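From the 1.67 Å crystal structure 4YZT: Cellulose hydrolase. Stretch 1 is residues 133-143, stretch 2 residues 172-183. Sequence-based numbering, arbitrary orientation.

Stretch 1, residues 133-143: TLDKLGKVWKQ
Stretch 2 (172-183) NLLNREMLNIIR

Two helices of one chain, residues 133-143 and 172-183, pack side by side in the same general direction, with an angle of 33° between their N-to-C vectors, a signed crossing of -33° and an axial closest approach of 9.1 Å. Both are regular α-helix throughout, phi near -65° and psi near -42°, with i to i+4 backbone hydrogen bonds such as Gly138 N to Leu134 O at 2.9 Å and Met178 N to Leu174 O at 3.0 Å. The register pairs Leu134 CA with Leu174 CA at 7.2 Å, Gly138 CA with Met178 CA at 6.0 Å, and Lys142 CA with Ile181 CA at 6.1 Å.

Met178 contributes the most covered surface and is the knob of the contact. Its CA-to-CB bond points toward the first helix, and chi1 -63° (m), chi2 -51° (m) and chi3 112° place its end in a hole formed by Leu134, Leu137, Gly138 and Trp141. Its CE lies 3.6 Å from Gly138 CA and 3.7 Å from Leu134 CD1, while its SD lies 3.7 Å from Leu137 CG and 3.9 Å from Trp141 CD1. The sulfur approaches the five-membered ring of the indole obliquely.

Leu134 (t, p) starts sideways, yet its end reaches across: CD2 meets Leu173 CD2 at 4.0 Å, and CD1 lies 4.2 Å from Leu174 CA. One turn on, Leu137, also t, p but directed toward the partner, brings CD2 to 3.6 Å from CD1 of Leu174 (t, t).

Ile181, in the m, t rotamer, points toward the other helix and packs on backbone. Its CD1 is 3.5 Å from Gly138 CA, and its CG2 is 3.7 Å from Lys142 CA. The rule here is spatial: an ideal CB on Gly138 would stand 3.1 Å from Ile181 CD1, a tight fit, so the bare glycine leaves room for that methyl.

Trp141 closes the apolar row, with chi1 -108°, between wells, and chi2 120°. CD1 of Ile182 (m, t) sits over one face of the indole, 4.1 Å from the six-membered ring centroid and 18° off its normal, a CH-pi contact.

No hydrogen bond crosses among the modelled atoms, although Lys142 lacks NZ; the 497 Å² buried, both sides summed, is dominated by apolar packing. The side-chain hydrogen bonds within the stretches lie in the first helix, on residues whose CA-to-CB bonds point away: Lys139 NZ forms a salt bridge with Asp135 OD2 at 3.0 Å, and Gln143 NE2 donates to Lys139 O at 3.2 Å.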

# COMPACT_ATOMS: atom_id res chain seq x y z
N THR A 133 12.75 -29.84 -3.63
CA THR A 133 12.28 -28.47 -3.83
C THR A 133 13.42 -27.55 -4.28
O THR A 133 13.25 -26.74 -5.21
CB THR A 133 11.66 -27.90 -2.53
OG1 THR A 133 10.63 -28.79 -2.08
CG2 THR A 133 11.07 -26.51 -2.78
N LEU A 134 14.56 -27.69 -3.63
CA LEU A 134 15.72 -26.87 -3.94
C LEU A 134 16.27 -27.20 -5.33
O LEU A 134 16.69 -26.31 -6.06
CB LEU A 134 16.81 -27.04 -2.87
CG LEU A 134 18.03 -26.13 -2.98
CD1 LEU A 134 17.66 -24.67 -2.76
CD2 LEU A 134 19.12 -26.59 -1.99
N ASP A 135 16.25 -28.49 -5.69
CA ASP A 135 16.63 -28.91 -7.03
C ASP A 135 15.74 -28.24 -8.07
O ASP A 135 16.23 -27.67 -9.04
CB ASP A 135 16.55 -30.43 -7.17
CG ASP A 135 16.76 -30.90 -8.60
OD1 ASP A 135 17.92 -30.88 -9.07
OD2 ASP A 135 15.77 -31.30 -9.25
N LYS A 136 14.43 -28.28 -7.84
CA LYS A 136 13.47 -27.63 -8.72
C LYS A 136 13.67 -26.10 -8.81
O LYS A 136 13.64 -25.54 -9.90
CB LYS A 136 12.05 -27.93 -8.25
CG LYS A 136 10.96 -27.19 -9.04
CD LYS A 136 9.57 -27.65 -8.61
CE LYS A 136 8.49 -26.76 -9.21
NZ LYS A 136 7.14 -27.20 -8.82
N LEU A 137 13.85 -25.44 -7.67
CA LEU A 137 14.05 -23.99 -7.67
C LEU A 137 15.32 -23.60 -8.44
O LEU A 137 15.32 -22.64 -9.22
CB LEU A 137 14.08 -23.45 -6.23
CG LEU A 137 14.26 -21.94 -6.01
CD1 LEU A 137 13.14 -21.14 -6.67
CD2 LEU A 137 14.32 -21.62 -4.53
N GLY A 138 16.40 -24.36 -8.23
CA GLY A 138 17.62 -24.16 -8.99
C GLY A 138 17.41 -24.25 -10.49
O GLY A 138 17.93 -23.43 -11.25
N LYS A 139 16.63 -25.23 -10.93
CA LYS A 139 16.41 -25.39 -12.36
C LYS A 139 15.54 -24.26 -12.91
O LYS A 139 15.72 -23.84 -14.06
CB LYS A 139 15.79 -26.76 -12.65
CG LYS A 139 16.81 -27.91 -12.48
CD LYS A 139 16.18 -29.28 -12.59
CE LYS A 139 17.22 -30.41 -12.42
NZ LYS A 139 16.58 -31.75 -12.15
N VAL A 140 14.62 -23.76 -12.10
CA VAL A 140 13.81 -22.61 -12.46
C VAL A 140 14.69 -21.35 -12.57
O VAL A 140 14.62 -20.63 -13.56
CB VAL A 140 12.65 -22.37 -11.46
CG1 VAL A 140 11.93 -21.03 -11.72
CG2 VAL A 140 11.66 -23.54 -11.50
N TRP A 141 15.53 -21.10 -11.56
CA TRP A 141 16.34 -19.89 -11.58
C TRP A 141 17.39 -19.94 -12.69
O TRP A 141 17.69 -18.90 -13.28
CB TRP A 141 17.01 -19.62 -10.21
CG TRP A 141 16.37 -18.46 -9.50
CD1 TRP A 141 15.74 -18.47 -8.28
CD2 TRP A 141 16.25 -17.11 -10.00
NE1 TRP A 141 15.25 -17.21 -7.99
CE2 TRP A 141 15.55 -16.36 -9.03
CE3 TRP A 141 16.67 -16.47 -11.17
CZ2 TRP A 141 15.26 -15.00 -9.19
CZ3 TRP A 141 16.39 -15.12 -11.33
CH2 TRP A 141 15.68 -14.40 -10.35
N LYS A 142 17.95 -21.12 -12.99
CA LYS A 142 18.92 -21.18 -14.08
C LYS A 142 18.23 -20.76 -15.38
O LYS A 142 18.80 -20.02 -16.17
CB LYS A 142 19.56 -22.58 -14.21
CG LYS A 142 20.70 -22.62 -15.23
CD LYS A 142 21.29 -24.03 -15.36
CE LYS A 142 22.09 -24.43 -14.13
N GLN A 143 16.98 -21.19 -15.57
CA GLN A 143 16.25 -20.80 -16.79
C GLN A 143 15.99 -19.29 -16.88
O GLN A 143 16.15 -18.67 -17.95
CB GLN A 143 14.92 -21.56 -16.88
CG GLN A 143 15.08 -23.03 -17.23
CD GLN A 143 13.75 -23.76 -17.29
OE1 GLN A 143 12.98 -23.60 -18.24
NE2 GLN A 143 13.47 -24.56 -16.26
N ASN A 172 19.25 -19.30 4.21
CA ASN A 172 20.60 -18.87 3.87
C ASN A 172 21.23 -19.79 2.81
O ASN A 172 21.92 -19.31 1.91
CB ASN A 172 21.46 -18.78 5.12
CG ASN A 172 21.07 -17.58 6.00
OD1 ASN A 172 20.67 -16.52 5.50
ND2 ASN A 172 21.18 -17.76 7.31
N LEU A 173 20.95 -21.09 2.89
CA LEU A 173 21.38 -22.03 1.87
C LEU A 173 20.74 -21.70 0.53
O LEU A 173 21.40 -21.74 -0.51
CB LEU A 173 21.04 -23.48 2.26
CG LEU A 173 21.25 -24.55 1.17
CD1 LEU A 173 22.72 -24.64 0.80
CD2 LEU A 173 20.75 -25.93 1.61
N LEU A 174 19.45 -21.39 0.56
CA LEU A 174 18.71 -21.15 -0.66
C LEU A 174 19.29 -19.92 -1.35
O LEU A 174 19.51 -19.94 -2.55
CB LEU A 174 17.21 -20.97 -0.37
CG LEU A 174 16.21 -20.72 -1.50
CD1 LEU A 174 14.80 -21.06 -1.01
CD2 LEU A 174 16.25 -19.27 -1.97
N ASN A 175 19.53 -18.86 -0.58
CA ASN A 175 20.11 -17.64 -1.14
C ASN A 175 21.46 -17.90 -1.81
O ASN A 175 21.71 -17.43 -2.92
CB ASN A 175 20.28 -16.57 -0.06
CG ASN A 175 18.97 -15.90 0.30
OD1 ASN A 175 18.00 -15.98 -0.45
ND2 ASN A 175 18.95 -15.22 1.44
N ARG A 176 22.31 -18.66 -1.12
CA ARG A 176 23.65 -18.95 -1.61
C ARG A 176 23.62 -19.79 -2.89
O ARG A 176 24.37 -19.53 -3.83
CB ARG A 176 24.46 -19.68 -0.52
CG ARG A 176 25.89 -20.03 -0.96
CD ARG A 176 26.75 -20.55 0.20
NE ARG A 176 26.18 -21.72 0.87
CZ ARG A 176 25.54 -21.66 2.03
NH1 ARG A 176 25.39 -20.50 2.65
NH2 ARG A 176 25.05 -22.77 2.59
N GLU A 177 22.75 -20.79 -2.92
CA GLU A 177 22.70 -21.72 -4.04
C GLU A 177 22.11 -21.08 -5.28
O GLU A 177 22.62 -21.29 -6.39
CB GLU A 177 21.90 -22.97 -3.67
CG GLU A 177 22.59 -23.84 -2.64
CD GLU A 177 23.83 -24.51 -3.18
OE1 GLU A 177 23.69 -25.29 -4.15
OE2 GLU A 177 24.93 -24.25 -2.66
N MET A 178 21.06 -20.29 -5.11
CA MET A 178 20.45 -19.60 -6.23
C MET A 178 21.38 -18.51 -6.76
O MET A 178 21.51 -18.33 -7.96
CB MET A 178 19.09 -19.00 -5.84
CG MET A 178 18.05 -20.05 -5.45
SD MET A 178 17.88 -21.37 -6.68
CE MET A 178 18.53 -22.76 -5.77
N LEU A 179 22.05 -17.80 -5.85
CA LEU A 179 23.02 -16.79 -6.28
C LEU A 179 24.18 -17.44 -7.07
O LEU A 179 24.60 -16.90 -8.09
CB LEU A 179 23.56 -16.02 -5.07
CG LEU A 179 24.64 -14.98 -5.39
CD1 LEU A 179 24.04 -13.82 -6.19
CD2 LEU A 179 25.30 -14.49 -4.12
N ASN A 180 24.66 -18.60 -6.62
CA ASN A 180 25.74 -19.30 -7.31
C ASN A 180 25.31 -19.73 -8.71
O ASN A 180 26.07 -19.62 -9.68
CB ASN A 180 26.21 -20.53 -6.52
CG ASN A 180 27.07 -20.15 -5.32
OD1 ASN A 180 27.55 -19.02 -5.22
ND2 ASN A 180 27.28 -21.10 -4.41
N ILE A 181 24.08 -20.20 -8.83
CA ILE A 181 23.53 -20.54 -10.13
C ILE A 181 23.51 -19.31 -11.06
O ILE A 181 23.93 -19.39 -12.21
CB ILE A 181 22.12 -21.13 -9.99
CG1 ILE A 181 22.23 -22.60 -9.59
CG2 ILE A 181 21.31 -20.96 -11.27
CD1 ILE A 181 20.99 -23.14 -8.99
N ILE A 182 23.03 -18.18 -10.54
CA ILE A 182 23.00 -16.95 -11.33
C ILE A 182 24.41 -16.52 -11.76
O ILE A 182 24.67 -16.26 -12.94
CB ILE A 182 22.31 -15.82 -10.54
CG1 ILE A 182 20.81 -16.12 -10.44
CG2 ILE A 182 22.54 -14.48 -11.21
CD1 ILE A 182 20.02 -15.27 -9.43
N ARG A 183 25.33 -16.47 -10.80
CA ARG A 183 26.71 -16.10 -11.10
C ARG A 183 27.33 -17.04 -12.13
O ARG A 183 28.04 -16.61 -13.03
CB ARG A 183 27.55 -16.08 -9.83
CG ARG A 183 27.13 -15.00 -8.84
CD ARG A 183 27.20 -13.61 -9.45
NE ARG A 183 26.86 -12.59 -8.47
CZ ARG A 183 26.02 -11.57 -8.68
NH1 ARG A 183 25.44 -11.41 -9.87
NH2 ARG A 183 25.78 -10.72 -7.69